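Local coordinates for protein lovastatin nonaketide synthase, polyketide synthase component (Aspergillus terreus, PDB 7CPX) that builds the nonaketide dihydromonacolin L, a lovastatin precursor, from nine malonyl-CoA units, as a homodimeric, multidomain polyketide synthase working with LovC, at residues A1148-E1160 against L1167-T1179. The protein carries 2 engineered substitutions. Residues are numbered along the deposited sequence; the frame is centred on the assembly and turned at random.
Sequences ASGTLDFIPLMDE and LLHPASLDVAFQT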
loop_
_atom_site.group_PDB
_atom_site.type_symbol
_atom_site.label_atom_id
_atom_site.label_comp_id
_atom_site.label_asym_id
_atom_site.label_seq_id
_atom_site.Cartn_x
_atom_site.Cartn_y
_atom_site.Cartn_z
ATOM N N ALA A 1148 31.573 -4.515 25.187
ATOM C CA ALA A 1148 31.878 -5.836 24.665
ATOM C C ALA A 1148 32.493 -5.689 23.285
ATOM O O ALA A 1148 32.376 -4.649 22.637
ATOM C CB ALA A 1148 30.636 -6.732 24.610
ATOM N N SER A 1149 33.173 -6.744 22.854
ATOM C CA SER A 1149 33.781 -6.772 21.533
ATOM C C SER A 1149 34.038 -8.224 21.172
ATOM O O SER A 1149 33.764 -9.134 21.953
ATOM C CB SER A 1149 35.074 -5.954 21.494
ATOM O OG SER A 1149 35.680 -6.023 20.216
ATOM N N GLY A 1150 34.546 -8.429 19.976
ATOM C CA GLY A 1150 34.921 -9.762 19.555
ATOM C C GLY A 1150 34.680 -9.940 18.064
ATOM O O GLY A 1150 34.876 -9.006 17.284
ATOM N N THR A 1151 34.253 -11.144 17.693
ATOM C CA THR A 1151 34.002 -11.480 16.300
ATOM C C THR A 1151 32.723 -12.293 16.205
ATOM O O THR A 1151 32.535 -13.252 16.960
ATOM C CB THR A 1151 35.171 -12.271 15.704
ATOM O OG1 THR A 1151 36.407 -11.636 16.054
ATOM C CG2 THR A 1151 35.054 -12.336 14.197
ATOM N N LEU A 1152 31.849 -11.904 15.282
ATOM C CA LEU A 1152 30.619 -12.624 14.999
ATOM C C LEU A 1152 30.603 -13.008 13.528
ATOM O O LEU A 1152 31.126 -12.276 12.682
ATOM C CB LEU A 1152 29.386 -11.779 15.343
ATOM C CG LEU A 1152 29.223 -10.450 14.602
ATOM C CD1 LEU A 1152 28.450 -10.627 13.307
ATOM C CD2 LEU A 1152 28.533 -9.434 15.489
ATOM N N ASP A 1153 30.009 -14.158 13.227
ATOM C CA ASP A 1153 29.994 -14.663 11.860
ATOM C C ASP A 1153 29.035 -13.829 11.021
ATOM O O ASP A 1153 27.824 -13.822 11.268
ATOM C CB ASP A 1153 29.594 -16.134 11.844
ATOM C CG ASP A 1153 30.586 -17.015 12.575
ATOM O OD1 ASP A 1153 31.638 -16.498 13.003
ATOM O OD2 ASP A 1153 30.314 -18.226 12.719
ATOM N N PHE A 1154 29.574 -13.124 10.028
ATOM C CA PHE A 1154 28.759 -12.378 9.072
ATOM C C PHE A 1154 28.187 -13.344 8.033
ATOM O O PHE A 1154 28.459 -13.264 6.835
ATOM C CB PHE A 1154 29.585 -11.279 8.420
ATOM C CG PHE A 1154 28.762 -10.201 7.777
ATOM C CD1 PHE A 1154 28.326 -9.116 8.514
ATOM C CD2 PHE A 1154 28.431 -10.270 6.436
ATOM C CE1 PHE A 1154 27.573 -8.121 7.929
ATOM C CE2 PHE A 1154 27.676 -9.277 5.843
ATOM C CZ PHE A 1154 27.246 -8.200 6.591
ATOM N N ILE A 1155 27.386 -14.279 8.530
ATOM C CA ILE A 1155 26.877 -15.354 7.674
ATOM C C ILE A 1155 26.095 -14.743 6.517
ATOM O O ILE A 1155 25.222 -13.883 6.745
ATOM C CB ILE A 1155 26.001 -16.322 8.489
ATOM C CG1 ILE A 1155 25.391 -17.389 7.576
ATOM C CG2 ILE A 1155 24.919 -15.561 9.246
ATOM C CD1 ILE A 1155 24.696 -18.508 8.323
ATOM N N PRO A 1156 26.368 -15.119 5.271
ATOM C CA PRO A 1156 25.633 -14.533 4.149
ATOM C C PRO A 1156 24.237 -15.114 4.011
ATOM O O PRO A 1156 23.981 -16.276 4.338
ATOM C CB PRO A 1156 26.502 -14.892 2.939
ATOM C CG PRO A 1156 27.148 -16.167 3.329
ATOM C CD PRO A 1156 27.388 -16.079 4.813
ATOM N N LEU A 1157 23.330 -14.279 3.516
ATOM C CA LEU A 1157 21.971 -14.691 3.199
ATOM C C LEU A 1157 21.642 -14.215 1.794
ATOM O O LEU A 1157 21.824 -13.035 1.478
ATOM C CB LEU A 1157 20.966 -14.124 4.205
ATOM C CG LEU A 1157 19.501 -14.483 3.951
ATOM C CD1 LEU A 1157 19.301 -15.989 3.961
ATOM C CD2 LEU A 1157 18.602 -13.820 4.977
ATOM N N MET A 1158 21.163 -15.130 0.957
ATOM C CA MET A 1158 20.847 -14.831 -0.430
ATOM C C MET A 1158 19.464 -15.364 -0.765
ATOM O O MET A 1158 19.052 -16.411 -0.258
ATOM C CB MET A 1158 21.885 -15.440 -1.379
ATOM C CG MET A 1158 22.047 -16.945 -1.235
ATOM S SD MET A 1158 23.268 -17.631 -2.370
ATOM C CE MET A 1158 22.523 -17.247 -3.955
ATOM N N ASP A 1159 18.753 -14.636 -1.622
ATOM C CA ASP A 1159 17.425 -15.045 -2.063
ATOM C C ASP A 1159 17.578 -16.045 -3.202
ATOM O O ASP A 1159 18.035 -15.689 -4.293
ATOM C CB ASP A 1159 16.614 -13.829 -2.502
ATOM C CG ASP A 1159 15.198 -14.187 -2.910
ATOM O OD1 ASP A 1159 14.820 -15.371 -2.782
ATOM O OD2 ASP A 1159 14.463 -13.284 -3.361
ATOM N N GLU A 1160 17.200 -17.299 -2.948
ATOM C CA GLU A 1160 17.310 -18.321 -3.983
ATOM C C GLU A 1160 16.461 -17.973 -5.197
ATOM O O GLU A 1160 16.830 -18.308 -6.329
ATOM C CB GLU A 1160 16.903 -19.682 -3.421
ATOM C CG GLU A 1160 17.721 -20.126 -2.218
ATOM C CD GLU A 1160 19.188 -20.324 -2.547
ATOM O OE1 GLU A 1160 19.535 -20.338 -3.746
ATOM O OE2 GLU A 1160 19.996 -20.465 -1.605
ATOM N N LEU A 1167 21.893 -7.732 2.121
ATOM C CA LEU A 1167 22.806 -6.894 2.888
ATOM C C LEU A 1167 23.238 -7.591 4.168
ATOM O O LEU A 1167 24.433 -7.678 4.473
ATOM C CB LEU A 1167 22.140 -5.560 3.216
ATOM C CG LEU A 1167 21.852 -4.650 2.027
ATOM C CD1 LEU A 1167 21.063 -3.435 2.474
ATOM C CD2 LEU A 1167 23.151 -4.236 1.362
ATOM N N LEU A 1168 22.274 -8.098 4.928
ATOM C CA LEU A 1168 22.540 -8.718 6.213
ATOM C C LEU A 1168 21.706 -9.977 6.357
ATOM O O LEU A 1168 20.533 -10.002 5.979
ATOM C CB LEU A 1168 22.217 -7.769 7.371
ATOM C CG LEU A 1168 23.221 -6.661 7.674
ATOM C CD1 LEU A 1168 22.593 -5.632 8.596
ATOM C CD2 LEU A 1168 24.470 -7.239 8.304
ATOM N N HIS A 1169 22.319 -11.013 6.904
ATOM C CA HIS A 1169 21.556 -12.130 7.424
ATOM C C HIS A 1169 21.011 -11.718 8.785
ATOM O O HIS A 1169 21.800 -11.454 9.700
ATOM C CB HIS A 1169 22.438 -13.365 7.542
ATOM C CG HIS A 1169 21.698 -14.622 7.888
ATOM N ND1 HIS A 1169 20.453 -14.623 8.478
ATOM C CD2 HIS A 1169 22.036 -15.923 7.724
ATOM C CE1 HIS A 1169 20.057 -15.868 8.666
ATOM N NE2 HIS A 1169 20.998 -16.677 8.216
ATOM N N PRO A 1170 19.687 -11.634 8.965
ATOM C CA PRO A 1170 19.150 -11.150 10.243
ATOM C C PRO A 1170 19.757 -11.848 11.448
ATOM O O PRO A 1170 19.761 -11.299 12.552
ATOM C CB PRO A 1170 17.652 -11.437 10.116
ATOM C CG PRO A 1170 17.391 -11.316 8.662
ATOM C CD PRO A 1170 18.616 -11.863 7.979
ATOM N N ALA A 1171 20.277 -13.059 11.245
ATOM C CA ALA A 1171 20.988 -13.741 12.319
ATOM C C ALA A 1171 22.229 -12.962 12.736
ATOM O O ALA A 1171 22.490 -12.795 13.932
ATOM C CB ALA A 1171 21.368 -15.154 11.882
ATOM N N SER A 1172 23.004 -12.473 11.766
ATOM C CA SER A 1172 24.218 -11.734 12.097
ATOM C C SER A 1172 23.894 -10.435 12.825
ATOM O O SER A 1172 24.549 -10.089 13.815
ATOM C CB SER A 1172 25.020 -11.448 10.829
ATOM O OG SER A 1172 24.276 -10.647 9.927
ATOM N N LEU A 1173 22.884 -9.704 12.353
ATOM C CA LEU A 1173 22.519 -8.450 13.002
ATOM C C LEU A 1173 21.936 -8.698 14.388
ATOM O O LEU A 1173 22.186 -7.927 15.324
ATOM C CB LEU A 1173 21.533 -7.684 12.122
ATOM C CG LEU A 1173 20.957 -6.390 12.695
ATOM C CD1 LEU A 1173 22.064 -5.393 12.968
ATOM C CD2 LEU A 1173 19.937 -5.802 11.741
ATOM N N ASP A 1174 21.162 -9.772 14.546
ATOM C CA ASP A 1174 20.645 -10.108 15.865
ATOM C C ASP A 1174 21.765 -10.514 16.810
ATOM O O ASP A 1174 21.702 -10.218 18.005
ATOM C CB ASP A 1174 19.608 -11.224 15.758
ATOM C CG ASP A 1174 18.658 -11.248 16.936
ATOM O OD1 ASP A 1174 17.752 -10.391 16.989
ATOM O OD2 ASP A 1174 18.819 -12.122 17.812
ATOM N N VAL A 1175 22.796 -11.187 16.300
ATOM C CA VAL A 1175 23.967 -11.482 17.119
ATOM C C VAL A 1175 24.670 -10.193 17.516
ATOM O O VAL A 1175 25.128 -10.039 18.656
ATOM C CB VAL A 1175 24.913 -12.434 16.366
ATOM C CG1 VAL A 1175 26.263 -12.493 17.055
ATOM C CG2 VAL A 1175 24.300 -13.812 16.284
ATOM N N ALA A 1176 24.777 -9.250 16.581
ATOM C CA ALA A 1176 25.338 -7.948 16.915
ATOM C C ALA A 1176 24.554 -7.303 18.049
ATOM O O ALA A 1176 25.137 -6.710 18.963
ATOM C CB ALA A 1176 25.340 -7.045 15.683
ATOM N N PHE A 1177 23.226 -7.410 18.002
ATOM C CA PHE A 1177 22.405 -6.906 19.101
ATOM C C PHE A 1177 22.706 -7.653 20.393
ATOM O O PHE A 1177 22.809 -7.043 21.464
ATOM C CB PHE A 1177 20.922 -7.030 18.751
ATOM C CG PHE A 1177 20.499 -6.198 17.575
ATOM C CD1 PHE A 1177 21.328 -5.218 17.059
ATOM C CD2 PHE A 1177 19.263 -6.395 16.991
ATOM C CE1 PHE A 1177 20.935 -4.458 15.985
ATOM C CE2 PHE A 1177 18.864 -5.636 15.914
ATOM C CZ PHE A 1177 19.703 -4.665 15.410
ATOM N N GLN A 1178 22.847 -8.976 20.311
ATOM C CA GLN A 1178 23.209 -9.763 21.484
ATOM C C GLN A 1178 24.519 -9.281 22.085
ATOM O O GLN A 1178 24.761 -9.466 23.282
ATOM C CB GLN A 1178 23.328 -11.240 21.115
ATOM C CG GLN A 1178 22.043 -11.885 20.649
ATOM C CD GLN A 1178 22.293 -13.186 19.913
ATOM O OE1 GLN A 1178 23.407 -13.707 19.918
ATOM N NE2 GLN A 1178 21.260 -13.712 19.269
ATOM N N THR A 1179 25.390 -8.704 21.259
ATOM C CA THR A 1179 26.629 -8.140 21.785
ATOM C C THR A 1179 26.344 -7.046 22.806
ATOM O O THR A 1179 27.093 -6.889 23.777
ATOM C CB THR A 1179 27.493 -7.584 20.653
ATOM O OG1 THR A 1179 26.821 -6.484 20.029
ATOM C CG2 THR A 1179 27.777 -8.656 19.620
#
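Leu-1152 sits over the helix 1170-1179, its CB 3.6 Å from CG1 of Val-1175 and its CD2 4.0 Å from CB of Ala-1176. With chi1 at 60°, its CG lies between the backbone N and the carbonyl carbon, bringing CD1 near the carbonyl O of Ser-1172. The axes of strand 1148-1152 and this helix run roughly antiparallel, at 146°, and approach to 9.4 Å, consistent with the helix-on-sheet layering of the hotdog fold predicted for this half of the dehydratase domain. Beyond the strand, the Phe-1154 and Leu-1168 side chains cross at about a right angle, ring atoms CE1 and CZ against CD2 of the leucine.

Leu-1157 CD2 and Ala-1171 CB lie over opposite faces of the His-1169 ring; Ile-1155 brings CG2 obliquely and its carbonyl O to the edge, in plane.

One side-chain hydrogen bond within 1167-1179 runs from Ser-1172 OG to O of the N-cap residue His-1169, at 2.6 Å. Outside the segments, His-1169 NE2 is hydrogen-bonded to OD2 of Asp-1134, and its ring meets Trp-981 edge-to-face.

Van der Waals side-chain contacts, with some carbonyls against carbon, therefore seat the helix carrying Asp-1174, the predicted proton donor, while Asp-1134 holds the polar end of His-1169.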